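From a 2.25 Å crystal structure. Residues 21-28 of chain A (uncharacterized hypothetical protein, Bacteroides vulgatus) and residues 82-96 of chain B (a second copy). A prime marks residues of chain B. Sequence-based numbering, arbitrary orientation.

Chain A, residues 21-28: TDKIFQLE
Chain B (82-96) GVAQFRGVAKQNAWD

Phe25 is the hub of this contact, giving up 153 Å² to the chain B stretch, the largest share of any residue in the 694 Å² buried between the two stretches. Its CA-to-CB bond points toward chain B, and with chi1 at -57° (m) and chi2 at -78° the ring slots between two apolar groups. Over one face lies Ala90′, whose CB sits 4.0 Å from the Phe25 ring centroid and 30° off the normal, a CH-pi contact in which Phe25 CZ comes to 3.5 Å from Ala90′ CB. Over the opposite face comes Trp95′ (chi1 t, chi2 -89°), with Phe25 CD2 3.7 Å from Trp95′ CE3; the six-membered rings lie oblique, planes at 54° and centroids 5.2 Å apart. At the ring edge, Phe25 CZ is 3.7 Å from Ala94′ O.

Phe86′ (m, chi2 -64°) extends the apolar centre along the strand. It turns its ring edge to the chain A backbone, its CD2 3.5 Å from Phe25 O and its CE2 3.5 Å from Leu27 N, while Phe25 CB packs 3.6 Å from Phe86′ CD2. Leu27, with chi1 t and chi2 p, closes this end: its CD1 is 3.9 Å from Phe86′ CZ, and its CD2 is 3.8 Å from Val83′ CG2 (chi1 p). Gln26 points away between Phe25 and Leu27, the alternation expected of an extended strand.

The backbones supply the frame. Strand 23-27 and the strand through 82-87′ run nearly antiparallel, at 173°, with axes no closer than 6.7 Å, so side chains fill the gap there. The CA atoms of Phe25 and Phe86′ are 6.2 Å apart. Past the strand, Gly88′ adopts phi/psi 85/160, a positive phi that favours glycine, and the chain returns to extended angles at Val89′ (-74/147) and Ala90′ (-80/107). Here the backbones draw together: Ile24 CA lies 5.1 Å from Val89′ CA.

One direct hydrogen bond joins the stretches, Ala90′ N to Lys23 O at 2.9 Å and a nearly linear 174°. Two waters continue the polar pairing. One accepts from Lys23 N (3.1 Å) and donates to Ala90′ O (2.8 Å); the other accepts from Phe25 N (3.0 Å) and donates to Gly88′ O (2.6 Å). Each water thus satisfies a donor and an acceptor across the gap.

At the margin, Lys23 (chi1 and chi2 m, then t, t) packs its CB 3.9 Å from Ala90′ CB while its end leads away, and Asp22 (chi1 m) brings OD1 within 3.3 Å of Val89′ CG1.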

# COMPACT_ATOMS: atom_id res chain seq x y z
N THR A 21 23.99 7.88 12.47
CA THR A 21 22.93 7.22 11.68
C THR A 21 23.44 6.01 10.85
O THR A 21 24.65 5.87 10.60
CB THR A 21 22.22 8.23 10.73
OG1 THR A 21 21.06 7.61 10.18
CG2 THR A 21 23.13 8.75 9.60
N ASP A 22 22.49 5.17 10.41
CA ASP A 22 22.66 3.97 9.57
C ASP A 22 22.74 4.26 8.07
O ASP A 22 22.23 5.29 7.61
CB ASP A 22 21.41 3.07 9.76
CG ASP A 22 21.41 2.11 10.93
OD1 ASP A 22 22.43 1.42 11.13
OD2 ASP A 22 20.33 1.95 11.56
N LYS A 23 23.29 3.31 7.29
CA LYS A 23 23.21 3.31 5.83
C LYS A 23 22.02 2.44 5.44
O LYS A 23 21.75 1.43 6.10
CB LYS A 23 24.51 2.82 5.14
CG LYS A 23 25.69 3.79 5.19
CD LYS A 23 25.54 4.96 4.22
CE LYS A 23 26.73 5.89 4.29
NZ LYS A 23 26.49 7.12 3.49
N ILE A 24 21.30 2.84 4.39
CA ILE A 24 20.14 2.11 3.87
C ILE A 24 20.18 2.12 2.35
O ILE A 24 20.81 2.99 1.74
CB ILE A 24 18.76 2.62 4.41
CG1 ILE A 24 18.60 4.14 4.20
CG2 ILE A 24 18.53 2.22 5.89
CD1 ILE A 24 17.34 4.49 3.65
N PHE A 25 19.50 1.14 1.73
CA PHE A 25 19.45 1.06 0.29
C PHE A 25 18.32 1.92 -0.25
O PHE A 25 17.21 1.94 0.30
CB PHE A 25 19.30 -0.39 -0.17
CG PHE A 25 20.40 -1.26 0.35
CD1 PHE A 25 21.66 -1.24 -0.24
CD2 PHE A 25 20.19 -2.08 1.45
CE1 PHE A 25 22.69 -2.03 0.27
CE2 PHE A 25 21.22 -2.88 1.95
CZ PHE A 25 22.46 -2.86 1.35
N GLN A 26 18.62 2.63 -1.33
CA GLN A 26 17.68 3.47 -2.04
C GLN A 26 17.68 3.08 -3.50
O GLN A 26 18.73 3.03 -4.12
CB GLN A 26 18.05 4.94 -1.86
CG GLN A 26 17.08 5.88 -2.55
CD GLN A 26 17.64 7.27 -2.61
OE1 GLN A 26 18.73 7.52 -3.10
NE2 GLN A 26 16.87 8.22 -2.12
N LEU A 27 16.49 2.79 -4.05
CA LEU A 27 16.35 2.44 -5.46
C LEU A 27 16.80 3.59 -6.35
O LEU A 27 16.41 4.73 -6.10
CB LEU A 27 14.88 2.09 -5.77
CG LEU A 27 14.64 1.40 -7.10
CD1 LEU A 27 15.12 -0.06 -7.06
CD2 LEU A 27 13.15 1.44 -7.45
N GLU A 28 17.60 3.29 -7.36
CA GLU A 28 18.05 4.30 -8.32
C GLU A 28 16.87 4.84 -9.15
O GLU A 28 15.91 4.10 -9.44
CB GLU A 28 19.11 3.71 -9.25
CG GLU A 28 19.84 4.79 -10.03
CD GLU A 28 20.47 4.35 -11.34
OE1 GLU A 28 20.23 3.20 -11.77
OE2 GLU A 28 21.18 5.19 -11.94
N GLY B 82 2.92 1.38 -8.03
CA GLY B 82 3.85 0.51 -7.34
C GLY B 82 5.28 0.88 -7.63
O GLY B 82 5.60 1.41 -8.70
N VAL B 83 6.15 0.59 -6.66
CA VAL B 83 7.59 0.75 -6.75
C VAL B 83 8.23 -0.23 -5.75
O VAL B 83 7.70 -0.42 -4.65
CB VAL B 83 8.08 2.24 -6.58
CG1 VAL B 83 7.94 2.75 -5.14
CG2 VAL B 83 9.51 2.43 -7.11
N ALA B 84 9.36 -0.83 -6.14
CA ALA B 84 10.16 -1.68 -5.24
C ALA B 84 10.75 -0.83 -4.10
O ALA B 84 11.17 0.33 -4.31
CB ALA B 84 11.30 -2.36 -6.02
N GLN B 85 10.80 -1.42 -2.89
CA GLN B 85 11.39 -0.79 -1.70
C GLN B 85 12.29 -1.81 -1.01
O GLN B 85 12.11 -3.02 -1.22
CB GLN B 85 10.30 -0.28 -0.74
CG GLN B 85 9.27 0.66 -1.32
CD GLN B 85 9.62 2.09 -1.07
OE1 GLN B 85 10.29 2.73 -1.87
NE2 GLN B 85 9.17 2.64 0.03
N PHE B 86 13.18 -1.34 -0.14
CA PHE B 86 14.13 -2.18 0.62
C PHE B 86 13.90 -2.11 2.12
O PHE B 86 13.49 -1.07 2.65
CB PHE B 86 15.58 -1.74 0.31
CG PHE B 86 15.90 -1.77 -1.16
CD1 PHE B 86 15.90 -2.97 -1.87
CD2 PHE B 86 16.16 -0.58 -1.86
CE1 PHE B 86 16.19 -2.99 -3.24
CE2 PHE B 86 16.47 -0.62 -3.22
CZ PHE B 86 16.48 -1.82 -3.91
N ARG B 87 14.13 -3.24 2.81
CA ARG B 87 14.05 -3.28 4.27
C ARG B 87 15.42 -3.58 4.83
O ARG B 87 16.22 -4.25 4.18
CB ARG B 87 13.04 -4.30 4.80
CG ARG B 87 11.58 -4.05 4.46
CD ARG B 87 10.67 -4.94 5.29
NE ARG B 87 9.47 -5.39 4.57
CZ ARG B 87 8.33 -4.71 4.51
NH1 ARG B 87 8.21 -3.53 5.11
NH2 ARG B 87 7.30 -5.19 3.83
N GLY B 88 15.68 -3.09 6.04
CA GLY B 88 16.91 -3.34 6.75
C GLY B 88 18.05 -2.42 6.41
O GLY B 88 18.08 -1.79 5.35
N VAL B 89 19.01 -2.39 7.33
CA VAL B 89 20.25 -1.62 7.31
C VAL B 89 21.26 -2.24 6.33
O VAL B 89 21.32 -3.48 6.19
CB VAL B 89 20.83 -1.62 8.78
CG1 VAL B 89 22.22 -1.00 8.86
CG2 VAL B 89 19.88 -0.94 9.75
N ALA B 90 22.09 -1.39 5.69
CA ALA B 90 23.21 -1.82 4.88
C ALA B 90 24.41 -2.18 5.81
O ALA B 90 25.02 -1.30 6.43
CB ALA B 90 23.60 -0.73 3.89
N LYS B 91 24.68 -3.49 5.95
CA LYS B 91 25.81 -3.99 6.76
C LYS B 91 27.00 -4.16 5.85
O LYS B 91 26.92 -4.86 4.84
CB LYS B 91 25.46 -5.30 7.48
CG LYS B 91 24.35 -5.16 8.52
CD LYS B 91 23.98 -6.49 9.12
CE LYS B 91 23.00 -6.32 10.26
NZ LYS B 91 22.74 -7.61 10.96
N GLN B 92 28.10 -3.45 6.17
CA GLN B 92 29.36 -3.45 5.42
C GLN B 92 29.14 -2.99 3.96
O GLN B 92 29.79 -3.51 3.04
CB GLN B 92 30.07 -4.83 5.48
CG GLN B 92 30.52 -5.22 6.88
CD GLN B 92 31.04 -6.64 6.95
OE1 GLN B 92 30.60 -7.44 7.77
NE2 GLN B 92 32.00 -6.97 6.08
N ASN B 93 28.22 -2.02 3.77
CA ASN B 93 27.92 -1.39 2.47
C ASN B 93 27.59 -2.44 1.36
O ASN B 93 27.96 -2.27 0.19
CB ASN B 93 29.13 -0.52 2.05
CG ASN B 93 29.37 0.71 2.90
OD1 ASN B 93 28.73 0.95 3.93
ND2 ASN B 93 30.29 1.56 2.44
N ALA B 94 26.91 -3.53 1.77
CA ALA B 94 26.57 -4.64 0.88
C ALA B 94 25.27 -5.28 1.28
O ALA B 94 24.93 -5.37 2.46
CB ALA B 94 27.68 -5.69 0.88
N TRP B 95 24.54 -5.73 0.27
CA TRP B 95 23.28 -6.41 0.46
C TRP B 95 23.54 -7.76 1.18
O TRP B 95 24.41 -8.53 0.78
CB TRP B 95 22.58 -6.60 -0.89
CG TRP B 95 21.23 -7.25 -0.79
CD1 TRP B 95 20.95 -8.58 -0.80
CD2 TRP B 95 19.98 -6.57 -0.62
NE1 TRP B 95 19.60 -8.78 -0.65
CE2 TRP B 95 18.97 -7.56 -0.56
CE3 TRP B 95 19.60 -5.22 -0.48
CZ2 TRP B 95 17.62 -7.25 -0.40
CZ3 TRP B 95 18.27 -4.91 -0.31
CH2 TRP B 95 17.29 -5.91 -0.31
N ASP B 96 22.81 -7.98 2.27
CA ASP B 96 22.83 -9.20 3.07
C ASP B 96 21.44 -9.82 3.01
O ASP B 96 20.52 -9.31 3.65
CB ASP B 96 23.28 -8.91 4.51
CG ASP B 96 23.38 -10.11 5.44
OD1 ASP B 96 23.60 -11.24 4.93
OD2 ASP B 96 23.32 -9.92 6.66
O HOH W 1 25.27 0.99 8.01
O HOH W 2 17.46 -0.41 3.25